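Local structure of acetylxylan esterase / glucomannan deacetylase (Cellvibrio japonicus, 2WAA) at residues 142-156 with 311-325. The protein removes acetyl groups from acetylated xylan and glucomannan during the breakdown of plant cell wall polysaccharides. Sequence-based numbering, arbitrary orientation.
Sequences VTCGEAIDRVAGEDK and DNSDAHPTKDQHAAM. With ACT (acetate ion), chain C.
Arg150 reaches into the loop carrying Asp314 and His316, the probable charge-relay pair of this SGNH-type esterase. Arg150 NH1 forms a salt bridge with Asp311 OD1 (2.8 Å), from above the carboxylate plane, and hydrogen-bonds Asp314 O. Arg150 NH2 gives a nearly straight hydrogen bond (164°) to His316 O at 2.7 Å. The chain bends at chi3 (66°), and the guanidinium lies between Thr318 on one face and Asp314 CB on the other. Asp314 OD2 takes Lys156 NZ on its syn lone pair (2.7 Å), and Lys156 NZ also bridges to Glu146 OE2. Asp314 OD1 accepts His316 ND1 in the ring plane (2.8 Å), which limits ring rotation. It also accepts His316 N in an Asx turn. Lys319 NZ forms a salt bridge with Asp149 OD1 (2.7 Å). The Glu146 carboxylate stacks over one face of the His316 ring, planes 22° apart. His316 NE2 donates to an acetate, probably from the crystallisation liquor, also hydrogen-bonded by the probable nucleophile Ser141 and likely oxyanion-hole residues Gly186 and Asn236. Ile148 CD1 sits squarely over the His322 ring. Val142 packs on Pro317 and Met325. The contact joins the loop after strand 133-139 to loop 311-318 and the first turns of helix 319-337, where His322 ND1 is hydrogen-bonded to Tyr167 N of helix 167-174.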
loop_
_atom_site.group_PDB
_atom_site.type_symbol
_atom_site.label_atom_id
_atom_site.label_comp_id
_atom_site.label_asym_id
_atom_site.label_seq_id
_atom_site.Cartn_x
_atom_site.Cartn_y
_atom_site.Cartn_z
ATOM N N VAL A 142 9.094 4.542 -1.136
ATOM C CA VAL A 142 8.952 4.215 -2.560
ATOM C C VAL A 142 7.717 3.266 -2.722
ATOM O O VAL A 142 6.868 3.469 -3.581
ATOM C CB VAL A 142 10.211 3.554 -3.105
ATOM C CG1 VAL A 142 10.007 3.211 -4.605
ATOM C CG2 VAL A 142 11.436 4.521 -2.909
ATOM N N THR A 143 7.634 2.259 -1.868
ATOM C CA THR A 143 6.480 1.345 -1.869
ATOM C C THR A 143 5.200 2.130 -1.540
ATOM O O THR A 143 4.102 1.803 -2.051
ATOM C CB THR A 143 6.708 0.159 -0.901
ATOM O OG1 THR A 143 7.818 -0.635 -1.346
ATOM C CG2 THR A 143 5.452 -0.767 -0.780
ATOM N N CYS A 144 5.323 3.165 -0.694
ATOM C CA CYS A 144 4.176 3.967 -0.313
ATOM C C CYS A 144 3.750 4.965 -1.398
ATOM O O CYS A 144 2.768 5.632 -1.205
ATOM C CB CYS A 144 4.467 4.796 0.948
ATOM S SG CYS A 144 4.341 3.908 2.416
ATOM N N GLY A 145 4.519 5.123 -2.466
ATOM C CA GLY A 145 4.150 5.988 -3.589
ATOM C C GLY A 145 4.491 7.450 -3.376
ATOM O O GLY A 145 3.900 8.325 -4.006
ATOM N N GLU A 146 5.409 7.732 -2.457
ATOM C CA GLU A 146 5.786 9.132 -2.223
ATOM C C GLU A 146 6.321 9.872 -3.477
ATOM O O GLU A 146 7.150 9.338 -4.219
ATOM C CB GLU A 146 6.839 9.215 -1.101
ATOM C CG GLU A 146 7.387 10.695 -0.903
ATOM C CD GLU A 146 8.182 10.845 0.409
ATOM O OE1 GLU A 146 8.235 9.908 1.228
ATOM O OE2 GLU A 146 8.717 11.957 0.663
ATOM N N ALA A 147 5.773 11.073 -3.716
ATOM C CA ALA A 147 6.283 12.018 -4.756
ATOM C C ALA A 147 6.009 11.582 -6.186
ATOM O O ALA A 147 6.534 12.182 -7.147
ATOM C CB ALA A 147 7.794 12.297 -4.547
ATOM N N ILE A 148 5.146 10.588 -6.366
ATOM C CA ILE A 148 4.755 10.231 -7.736
ATOM C C ILE A 148 4.045 11.392 -8.427
ATOM O O ILE A 148 4.246 11.598 -9.655
ATOM C CB ILE A 148 3.930 8.925 -7.752
ATOM C CG1 ILE A 148 4.881 7.768 -7.357
ATOM C CG2 ILE A 148 3.229 8.693 -9.092
ATOM C CD1 ILE A 148 4.188 6.439 -7.234
ATOM N N ASP A 149 3.220 12.142 -7.687
ATOM C CA ASP A 149 2.424 13.207 -8.326
ATOM C C ASP A 149 3.017 14.591 -8.088
ATOM O O ASP A 149 2.285 15.568 -7.955
ATOM C CB ASP A 149 0.938 13.199 -7.881
ATOM C CG ASP A 149 0.103 12.110 -8.569
ATOM O OD1 ASP A 149 0.596 11.410 -9.498
ATOM O OD2 ASP A 149 -1.071 11.909 -8.144
ATOM N N ARG A 150 4.342 14.668 -8.034
ATOM C CA ARG A 150 5.029 15.931 -7.807
ATOM C C ARG A 150 4.717 16.815 -9.001
ATOM O O ARG A 150 4.503 16.329 -10.104
ATOM C CB ARG A 150 6.550 15.702 -7.761
ATOM C CG ARG A 150 7.144 15.453 -9.172
ATOM C CD ARG A 150 8.589 14.887 -9.157
ATOM N NE ARG A 150 8.608 13.534 -8.580
ATOM C CZ ARG A 150 9.679 12.860 -8.180
ATOM N NH1 ARG A 150 10.913 13.362 -8.322
ATOM N NH2 ARG A 150 9.486 11.656 -7.640
ATOM N N VAL A 151 4.802 18.114 -8.811
ATOM C CA VAL A 151 4.689 19.020 -9.958
ATOM C C VAL A 151 5.781 20.054 -9.782
ATOM O O VAL A 151 6.008 20.526 -8.680
ATOM C CB VAL A 151 3.315 19.688 -9.945
ATOM C CG1 VAL A 151 3.336 21.018 -10.737
ATOM C CG2 VAL A 151 2.297 18.713 -10.476
ATOM N N ALA A 152 6.499 20.348 -10.856
ATOM C CA ALA A 152 7.627 21.293 -10.759
ATOM C C ALA A 152 7.147 22.655 -10.223
ATOM O O ALA A 152 6.113 23.150 -10.641
ATOM C CB ALA A 152 8.272 21.443 -12.106
ATOM N N GLY A 153 7.859 23.218 -9.254
ATOM C CA GLY A 153 7.432 24.498 -8.676
ATOM C C GLY A 153 6.735 24.407 -7.325
ATOM O O GLY A 153 6.758 25.373 -6.536
ATOM N N GLU A 154 6.086 23.283 -7.043
ATOM C CA GLU A 154 5.393 23.108 -5.770
ATOM C C GLU A 154 6.323 22.681 -4.622
ATOM O O GLU A 154 7.310 22.003 -4.865
ATOM C CB GLU A 154 4.332 21.994 -5.901
ATOM C CG GLU A 154 3.175 22.355 -6.692
ATOM C CD GLU A 154 2.136 21.261 -6.750
ATOM O OE1 GLU A 154 2.277 20.175 -6.064
ATOM O OE2 GLU A 154 1.175 21.490 -7.499
ATOM N N ASP A 155 5.992 23.082 -3.400
ATOM C CA ASP A 155 6.595 22.517 -2.198
ATOM C C ASP A 155 5.951 21.151 -2.026
ATOM O O ASP A 155 4.738 21.024 -2.185
ATOM C CB ASP A 155 6.297 23.362 -0.970
ATOM C CG ASP A 155 6.972 24.736 -1.012
ATOM O OD1 ASP A 155 8.086 24.846 -1.583
ATOM O OD2 ASP A 155 6.368 25.695 -0.473
ATOM N N LYS A 156 6.764 20.131 -1.785
ATOM C CA LYS A 156 6.229 18.801 -1.513
ATOM C C LYS A 156 5.106 18.908 -0.473
ATOM O O LYS A 156 5.221 19.637 0.540
ATOM C CB LYS A 156 7.345 17.908 -0.984
ATOM C CG LYS A 156 6.998 16.454 -0.831
ATOM C CD LYS A 156 8.138 15.797 -0.084
ATOM C CE LYS A 156 8.526 14.607 -0.763
ATOM N NZ LYS A 156 9.928 14.223 -0.430
ATOM N N ASP A 311 14.287 12.986 -9.947
ATOM C CA ASP A 311 14.571 14.121 -10.862
ATOM C C ASP A 311 15.081 15.277 -10.034
ATOM O O ASP A 311 15.339 15.112 -8.835
ATOM C CB ASP A 311 13.368 14.522 -11.743
ATOM C CG ASP A 311 12.176 15.082 -10.955
ATOM O OD1 ASP A 311 12.269 15.400 -9.746
ATOM O OD2 ASP A 311 11.100 15.208 -11.587
ATOM N N ASN A 312 15.234 16.441 -10.655
ATOM C CA ASN A 312 15.831 17.550 -9.943
ATOM C C ASN A 312 15.055 17.937 -8.712
ATOM O O ASN A 312 15.668 18.264 -7.702
ATOM C CB ASN A 312 15.997 18.760 -10.866
ATOM C CG ASN A 312 17.102 18.552 -11.862
ATOM O OD1 ASN A 312 18.037 17.779 -11.606
ATOM N ND2 ASN A 312 16.999 19.209 -13.025
ATOM N N SER A 313 13.725 17.845 -8.771
ATOM C CA SER A 313 12.887 18.264 -7.632
ATOM C C SER A 313 12.859 17.315 -6.435
ATOM O O SER A 313 12.552 17.748 -5.333
ATOM C CB SER A 313 11.451 18.531 -8.068
ATOM O OG SER A 313 10.884 17.400 -8.720
ATOM N N ASP A 314 13.119 16.022 -6.647
ATOM C CA ASP A 314 13.014 15.050 -5.545
ATOM C C ASP A 314 13.711 13.759 -5.985
ATOM O O ASP A 314 13.515 13.295 -7.106
ATOM C CB ASP A 314 11.534 14.852 -5.234
ATOM C CG ASP A 314 11.285 14.179 -3.888
ATOM O OD1 ASP A 314 11.780 13.057 -3.731
ATOM O OD2 ASP A 314 10.608 14.766 -2.990
ATOM N N ALA A 315 14.558 13.206 -5.122
ATOM C CA ALA A 315 15.275 11.955 -5.441
ATOM C C ALA A 315 14.369 10.730 -5.448
ATOM O O ALA A 315 14.776 9.689 -5.939
ATOM C CB ALA A 315 16.423 11.725 -4.453
ATOM N N HIS A 316 13.138 10.823 -4.906
ATOM C CA HIS A 316 12.251 9.658 -4.954
ATOM C C HIS A 316 11.933 9.352 -6.409
ATOM O O HIS A 316 11.790 10.273 -7.213
ATOM C CB HIS A 316 10.927 9.917 -4.215
ATOM C CG HIS A 316 11.055 9.864 -2.726
ATOM N ND1 HIS A 316 11.421 10.961 -1.985
ATOM C CD2 HIS A 316 10.846 8.856 -1.840
ATOM C CE1 HIS A 316 11.457 10.632 -0.700
ATOM N NE2 HIS A 316 11.117 9.355 -0.586
ATOM N N PRO A 317 11.796 8.061 -6.767
ATOM C CA PRO A 317 11.505 7.727 -8.151
ATOM C C PRO A 317 10.262 8.467 -8.675
ATOM O O PRO A 317 9.243 8.603 -7.952
ATOM C CB PRO A 317 11.292 6.206 -8.107
ATOM C CG PRO A 317 12.272 5.743 -7.005
ATOM C CD PRO A 317 12.171 6.866 -5.962
ATOM N N THR A 318 10.342 8.917 -9.922
ATOM C CA THR A 318 9.213 9.591 -10.546
ATOM C C THR A 318 8.112 8.610 -10.976
ATOM O O THR A 318 8.290 7.389 -10.938
ATOM C CB THR A 318 9.665 10.300 -11.850
ATOM O OG1 THR A 318 10.208 9.328 -12.751
ATOM C CG2 THR A 318 10.719 11.368 -11.568
ATOM N N LYS A 319 6.974 9.167 -11.394
ATOM C CA LYS A 319 5.893 8.358 -11.952
ATOM C C LYS A 319 6.396 7.499 -13.096
ATOM O O LYS A 319 6.104 6.298 -13.130
ATOM C CB LYS A 319 4.749 9.264 -12.433
ATOM C CG LYS A 319 3.576 8.493 -13.140
ATOM C CD LYS A 319 2.397 9.445 -13.470
ATOM C CE LYS A 319 1.822 9.982 -12.122
ATOM N NZ LYS A 319 0.660 11.022 -12.171
ATOM N N ASP A 320 7.149 8.051 -14.044
ATOM C CA ASP A 320 7.604 7.161 -15.130
ATOM C C ASP A 320 8.610 6.088 -14.655
ATOM O O ASP A 320 8.657 4.989 -15.190
ATOM C CB ASP A 320 8.210 7.970 -16.269
ATOM C CG ASP A 320 7.151 8.736 -17.030
ATOM O OD1 ASP A 320 5.951 8.348 -16.966
ATOM O OD2 ASP A 320 7.524 9.728 -17.694
ATOM N N GLN A 321 9.429 6.438 -13.667
ATOM C CA GLN A 321 10.323 5.461 -13.072
ATOM C C GLN A 321 9.556 4.325 -12.361
ATOM O O GLN A 321 9.940 3.153 -12.450
ATOM C CB GLN A 321 11.297 6.144 -12.137
ATOM C CG GLN A 321 12.335 6.957 -12.968
ATOM C CD GLN A 321 13.072 8.007 -12.190
ATOM O OE1 GLN A 321 12.949 8.122 -10.957
ATOM N NE2 GLN A 321 13.851 8.813 -12.915
ATOM N N HIS A 322 8.499 4.660 -11.630
ATOM C CA HIS A 322 7.659 3.594 -11.046
ATOM C C HIS A 322 7.109 2.655 -12.121
ATOM O O HIS A 322 7.026 1.461 -11.929
ATOM C CB HIS A 322 6.506 4.201 -10.251
ATOM C CG HIS A 322 6.861 4.517 -8.831
ATOM N ND1 HIS A 322 6.578 3.666 -7.781
ATOM C CD2 HIS A 322 7.490 5.595 -8.291
ATOM C CE1 HIS A 322 7.031 4.193 -6.650
ATOM N NE2 HIS A 322 7.589 5.371 -6.929
ATOM N N ALA A 323 6.684 3.210 -13.263
ATOM C CA ALA A 323 6.217 2.366 -14.364
ATOM C C ALA A 323 7.347 1.459 -14.852
ATOM O O ALA A 323 7.138 0.258 -15.072
ATOM C CB ALA A 323 5.682 3.260 -15.519
ATOM N N ALA A 324 8.557 2.020 -14.940
ATOM C CA ALA A 324 9.725 1.218 -15.356
ATOM C C ALA A 324 9.989 0.107 -14.339
ATOM O O ALA A 324 10.326 -1.027 -14.715
ATOM C CB ALA A 324 10.955 2.092 -15.545
ATOM N N MET A 325 9.846 0.432 -13.040
ATOM C CA MET A 325 10.138 -0.507 -12.008
ATOM C C MET A 325 9.171 -1.716 -12.102
ATOM O O MET A 325 9.577 -2.865 -11.955
ATOM C CB MET A 325 10.002 0.175 -10.617
ATOM C CG MET A 325 11.103 1.192 -10.316
ATOM S SD MET A 325 10.699 2.076 -8.777
ATOM C CE MET A 325 10.587 0.766 -7.645
HETATM C C ACT C . 12.133 6.713 2.064
HETATM O O ACT C . 12.145 7.991 2.146
HETATM O OXT ACT C . 11.361 6.128 2.859
HETATM C CH3 ACT C . 12.969 5.929 1.088
HETATM O O HOH W 1 8.743 7.430 -5.442
HETATM O O HOH W 2 6.757 11.943 -10.685
#